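Side-chain contacts in nucleoporin NUP170 (Chaetomium thermophilum, PDB 5HAX), which probably serves as a scaffold nucleoporin of the nuclear pore complex, joining an N-terminal beta-propeller to an alpha-helical region: residues Asp21-Leu26 against Gly412-Thr417; Pro300-Ser305 against Leu457-Glu462. One frame throughout, in Å; residues are numbered along the deposited sequence.

Contact 1: residues Asp21-Leu26 against Gly412-Thr417; sequences DSYPDL and GRIKVT
Tyr23 and Lys415 mark the closest backbone approach, their CA atoms 5.9 Å apart, where the non-regular segment Asp21-Leu26 passes the last turn of the helix that ends at Val416. Thr417 is the first residue to leave helical angles, and its OG1 donates to Arg413 O from above the carbonyl plane. Across the contact the evidence is for apolar packing, about 203 Å² summed over both sides. With CG anti to the backbone N (chi1 177°), the Tyr23 ring extends to the helix, where Lys415 CB lies in the ring plane at the edge, 3.8 Å from CD1. The phenol end of Tyr23 reaches Ile414 obliquely, OH 3.4 Å from Ile414 CG2, with CZ a little farther from the same methyl. Pro24 also meets this methyl, its CG 3.9 Å from Ile414 CG2, while its CD lies over one face of the Tyr23 ring, offset toward the rim. Replacing Tyr23 by an alanine would probably open a gap beside Ile414 CG2 and leave Lys415 CB without its neighbour at the ring edge. The lysine chain leads away to a salt bridge between NZ and Glu524. The contact thus sets the linker between helices 5-20 and 26-29 against helix 411-416, which follows strand 403-409 of a propeller sheet.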
loop_
_atom_site.group_PDB
_atom_site.type_symbol
_atom_site.label_atom_id
_atom_site.label_comp_id
_atom_site.label_asym_id
_atom_site.label_seq_id
_atom_site.Cartn_x
_atom_site.Cartn_y
_atom_site.Cartn_z
ATOM N N ASP A 21 10.843 11.098 7.880
ATOM C CA ASP A 21 10.798 11.372 6.449
ATOM C C ASP A 21 12.156 11.218 5.776
ATOM O O ASP A 21 12.250 11.411 4.559
ATOM C CB ASP A 21 10.256 12.784 6.197
ATOM C CG ASP A 21 8.751 12.878 6.386
ATOM O OD1 ASP A 21 8.049 11.866 6.165
ATOM O OD2 ASP A 21 8.266 13.970 6.749
ATOM N N SER A 22 13.199 10.882 6.531
ATOM C CA SER A 22 14.511 10.585 5.976
ATOM C C SER A 22 14.749 9.086 5.833
ATOM O O SER A 22 15.891 8.669 5.611
ATOM C CB SER A 22 15.604 11.212 6.847
ATOM O OG SER A 22 15.713 10.543 8.091
ATOM N N TYR A 23 13.703 8.275 5.964
ATOM C CA TYR A 23 13.839 6.838 5.779
ATOM C C TYR A 23 14.370 6.549 4.375
ATOM O O TYR A 23 13.879 7.138 3.403
ATOM C CB TYR A 23 12.493 6.143 5.993
ATOM C CG TYR A 23 12.533 4.650 5.757
ATOM C CD1 TYR A 23 12.924 3.782 6.764
ATOM C CD2 TYR A 23 12.184 4.113 4.528
ATOM C CE1 TYR A 23 12.965 2.421 6.555
ATOM C CE2 TYR A 23 12.221 2.751 4.309
ATOM C CZ TYR A 23 12.614 1.909 5.326
ATOM O OH TYR A 23 12.659 0.552 5.119
ATOM N N PRO A 24 15.360 5.664 4.225
ATOM C CA PRO A 24 16.020 5.500 2.921
ATOM C C PRO A 24 15.048 5.171 1.794
ATOM O O PRO A 24 14.107 4.392 1.962
ATOM C CB PRO A 24 16.995 4.343 3.165
ATOM C CG PRO A 24 17.264 4.371 4.616
ATOM C CD PRO A 24 16.001 4.844 5.269
ATOM N N ASP A 25 15.294 5.775 0.635
ATOM C CA ASP A 25 14.538 5.474 -0.569
ATOM C C ASP A 25 15.025 4.168 -1.190
ATOM O O ASP A 25 16.129 3.691 -0.915
ATOM C CB ASP A 25 14.662 6.611 -1.582
ATOM C CG ASP A 25 16.103 6.919 -1.945
ATOM O OD1 ASP A 25 16.583 6.402 -2.973
ATOM O OD2 ASP A 25 16.760 7.673 -1.200
ATOM N N LEU A 26 14.177 3.595 -2.049
ATOM C CA LEU A 26 14.462 2.286 -2.630
ATOM C C LEU A 26 15.778 2.285 -3.401
ATOM O O LEU A 26 16.565 1.337 -3.290
ATOM C CB LEU A 26 13.315 1.861 -3.547
ATOM C CG LEU A 26 13.416 0.443 -4.113
ATOM C CD1 LEU A 26 13.147 -0.574 -3.017
ATOM C CD2 LEU A 26 12.463 0.251 -5.283
ATOM N N GLY A 412 12.675 -2.074 9.997
ATOM C CA GLY A 412 13.383 -1.746 11.224
ATOM C C GLY A 412 14.890 -1.733 11.048
ATOM O O GLY A 412 15.575 -0.839 11.551
ATOM N N ARG A 413 15.426 -2.722 10.331
ATOM C CA ARG A 413 16.870 -2.781 10.122
ATOM C C ARG A 413 17.324 -1.729 9.119
ATOM O O ARG A 413 18.403 -1.145 9.270
ATOM C CB ARG A 413 17.271 -4.179 9.658
ATOM C CG ARG A 413 18.763 -4.462 9.754
ATOM C CD ARG A 413 19.092 -5.893 9.345
ATOM N NE ARG A 413 18.215 -6.870 9.988
ATOM C CZ ARG A 413 18.393 -7.355 11.213
ATOM N NH1 ARG A 413 19.421 -6.957 11.953
ATOM N NH2 ARG A 413 17.535 -8.241 11.705
ATOM N N ILE A 414 16.513 -1.470 8.090
ATOM C CA ILE A 414 16.867 -0.463 7.090
ATOM C C ILE A 414 16.921 0.921 7.728
ATOM O O ILE A 414 17.774 1.748 7.384
ATOM C CB ILE A 414 15.866 -0.503 5.918
ATOM C CG1 ILE A 414 15.995 -1.825 5.151
ATOM C CG2 ILE A 414 16.089 0.678 4.973
ATOM C CD1 ILE A 414 14.915 -2.039 4.101
ATOM N N LYS A 415 16.006 1.198 8.658
ATOM C CA LYS A 415 15.937 2.521 9.266
ATOM C C LYS A 415 17.126 2.783 10.184
ATOM O O LYS A 415 17.599 3.921 10.273
ATOM C CB LYS A 415 14.621 2.665 10.034
ATOM C CG LYS A 415 14.436 4.003 10.730
ATOM C CD LYS A 415 13.030 4.133 11.294
ATOM C CE LYS A 415 12.842 5.447 12.039
ATOM N NZ LYS A 415 13.645 5.502 13.294
ATOM N N VAL A 416 17.625 1.745 10.857
ATOM C CA VAL A 416 18.734 1.896 11.796
ATOM C C VAL A 416 20.099 1.817 11.118
ATOM O O VAL A 416 21.080 2.340 11.666
ATOM C CB VAL A 416 18.625 0.818 12.893
ATOM C CG1 VAL A 416 19.812 0.863 13.853
ATOM C CG2 VAL A 416 17.327 0.987 13.659
ATOM N N THR A 417 20.188 1.196 9.941
ATOM C CA THR A 417 21.474 0.963 9.293
ATOM C C THR A 417 22.253 2.260 9.120
ATOM O O THR A 417 21.717 3.269 8.652
ATOM C CB THR A 417 21.257 0.300 7.932
ATOM O OG1 THR A 417 20.663 -0.991 8.121
ATOM C CG2 THR A 417 22.578 0.139 7.183
#

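Contact 2: residues Pro300-Ser305 against Leu457-Glu462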
loop_
_atom_site.group_PDB
_atom_site.type_symbol
_atom_site.label_atom_id
_atom_site.label_comp_id
_atom_site.label_asym_id
_atom_site.label_seq_id
_atom_site.Cartn_x
_atom_site.Cartn_y
_atom_site.Cartn_z
ATOM N N PRO A 300 6.288 2.958 -8.700
ATOM C CA PRO A 300 5.896 4.340 -8.991
ATOM C C PRO A 300 6.995 5.337 -8.652
ATOM O O PRO A 300 7.907 5.067 -7.866
ATOM C CB PRO A 300 4.663 4.548 -8.106
ATOM C CG PRO A 300 4.885 3.634 -6.952
ATOM C CD PRO A 300 5.608 2.435 -7.501
ATOM N N ALA A 301 6.889 6.519 -9.266
ATOM C CA ALA A 301 7.885 7.566 -9.051
ATOM C C ALA A 301 7.876 8.068 -7.613
ATOM O O ALA A 301 8.895 8.571 -7.127
ATOM C CB ALA A 301 7.643 8.727 -10.015
ATOM N N THR A 302 6.742 7.946 -6.922
ATOM C CA THR A 302 6.687 8.323 -5.514
ATOM C C THR A 302 7.594 7.445 -4.665
ATOM O O THR A 302 8.094 7.891 -3.625
ATOM C CB THR A 302 5.246 8.236 -5.007
ATOM O OG1 THR A 302 4.745 6.911 -5.218
ATOM C CG2 THR A 302 4.361 9.228 -5.743
ATOM N N GLU A 303 7.824 6.203 -5.092
ATOM C CA GLU A 303 8.619 5.251 -4.327
ATOM C C GLU A 303 10.099 5.314 -4.685
ATOM O O GLU A 303 10.954 5.186 -3.801
ATOM C CB GLU A 303 8.088 3.832 -4.549
ATOM C CG GLU A 303 8.775 2.771 -3.701
ATOM C CD GLU A 303 8.046 1.438 -3.722
ATOM O OE1 GLU A 303 7.154 1.256 -4.576
ATOM O OE2 GLU A 303 8.362 0.573 -2.880
ATOM N N ALA A 304 10.419 5.512 -5.962
ATOM C CA ALA A 304 11.804 5.519 -6.407
ATOM C C ALA A 304 11.913 6.314 -7.699
ATOM O O ALA A 304 11.022 6.252 -8.551
ATOM C CB ALA A 304 12.324 4.093 -6.616
ATOM N N SER A 305 13.015 7.053 -7.838
ATOM C CA SER A 305 13.238 7.861 -9.031
ATOM C C SER A 305 13.765 7.019 -10.187
ATOM O O SER A 305 13.231 7.076 -11.301
ATOM C CB SER A 305 14.217 8.993 -8.717
ATOM O OG SER A 305 14.594 9.679 -9.895
ATOM N N LEU A 457 12.325 9.491 -0.466
ATOM C CA LEU A 457 12.795 9.586 0.910
ATOM C C LEU A 457 11.605 9.660 1.856
ATOM O O LEU A 457 10.781 10.574 1.759
ATOM C CB LEU A 457 13.697 10.810 1.083
ATOM C CG LEU A 457 15.180 10.627 0.742
ATOM C CD1 LEU A 457 15.901 11.964 0.821
ATOM C CD2 LEU A 457 15.843 9.611 1.669
ATOM N N GLY A 458 11.513 8.686 2.762
ATOM C CA GLY A 458 10.416 8.592 3.696
ATOM C C GLY A 458 9.258 7.732 3.231
ATOM O O GLY A 458 8.414 7.357 4.053
ATOM N N PHE A 459 9.207 7.397 1.939
ATOM C CA PHE A 459 8.053 6.698 1.382
ATOM C C PHE A 459 7.809 5.358 2.068
ATOM O O PHE A 459 6.661 5.005 2.358
ATOM C CB PHE A 459 8.255 6.490 -0.117
ATOM C CG PHE A 459 7.162 5.697 -0.774
ATOM C CD1 PHE A 459 6.057 6.332 -1.308
ATOM C CD2 PHE A 459 7.244 4.316 -0.861
ATOM C CE1 PHE A 459 5.048 5.606 -1.914
ATOM C CE2 PHE A 459 6.240 3.586 -1.465
ATOM C CZ PHE A 459 5.141 4.233 -1.992
ATOM N N GLY A 460 8.866 4.591 2.319
ATOM C CA GLY A 460 8.706 3.221 2.767
ATOM C C GLY A 460 8.694 3.037 4.271
ATOM O O GLY A 460 8.875 1.917 4.755
ATOM N N ASN A 461 8.470 4.113 5.026
ATOM C CA ASN A 461 8.590 4.068 6.483
ATOM C C ASN A 461 7.313 3.481 7.086
ATOM O O ASN A 461 6.391 4.187 7.500
ATOM C CB ASN A 461 8.884 5.455 7.037
ATOM C CG ASN A 461 9.362 5.414 8.474
ATOM O OD1 ASN A 461 9.209 4.405 9.163
ATOM N ND2 ASN A 461 9.940 6.514 8.937
ATOM N N GLU A 462 7.279 2.146 7.146
ATOM C CA GLU A 462 6.154 1.450 7.769
ATOM C C GLU A 462 5.974 1.868 9.222
ATOM O O GLU A 462 4.843 1.974 9.712
ATOM C CB GLU A 462 6.359 -0.061 7.713
ATOM C CG GLU A 462 6.341 -0.691 6.339
ATOM C CD GLU A 462 6.359 -2.203 6.429
ATOM O OE1 GLU A 462 5.300 -2.826 6.209
ATOM O OE2 GLU A 462 7.427 -2.770 6.743
#
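Phe459 and Glu303 both hold CG anti to the backbone N (chi1 176° in Phe459), and these torsions send the phenyl ring out to the turn at Thr302-Glu303 and carry the glutamate chain past one rim of the ring. The CA atoms of the two residues are 5.9 Å apart, the nearest such pair between Pro300-Ser305 and Leu457-Glu462. Over the ring face sits Glu303 CA, 3.9 Å from the Phe459 centroid and 12° off the normal, a CH-pi contact with CA almost above the ring centre. From there the side chain runs outward over the rim, with CG 3.5 Å from Phe459 CE2. Beyond CG the chain is extended, and its carboxylate plane is turned 32° from that of the ring. Thr302 meets another part of the ring: its OG1 is 3.6 Å from Phe459 CE1, and its carbonyl O approaches CD1 obliquely at 3.5 Å. The phenyl group is therefore packed against both backbone and side-chain atoms of the turn.

The turn is tied internally by Pro300 O, which accepts from Glu303 N at 3.0 Å and also from Ala304 N, so the CA that meets the ring belongs to a bonded backbone. The glutamate's polar end is satisfied by partners outside the two segments, OE1 by Ser387 OG and OE2 by a salt bridge to Arg385, which would favour a charged carboxylate beside the aromatic ring. In the fold, the turn connects adjacent antiparallel strands 293-298 and 307-313 of one propeller sheet, and the short helix 456-459 packs on it from the loop between strands 440-445 and 473-478 of another. Arg385, near the end of strand 380-386, brings in a third sheet.

Overall arrangement
Contact 2 is the more buried, about 11 Å from the chain centre to its own centre against about 17 Å for the partly buried contact 1. Both rest on one aromatic ring, yet the rings are used differently: in contact 1 the helix side chains meet the edge and phenol end, whereas in contact 2 a backbone CA covers the face. Contact 2 joins parts of the propeller region, while contact 1 brings the N-terminal segment onto it. Their centres lie about 11 Å apart, and Tyr23 links them through a probable hydrogen bond from Gly458 N to Tyr23 O, 2.9 Å long, and packing against Gly460.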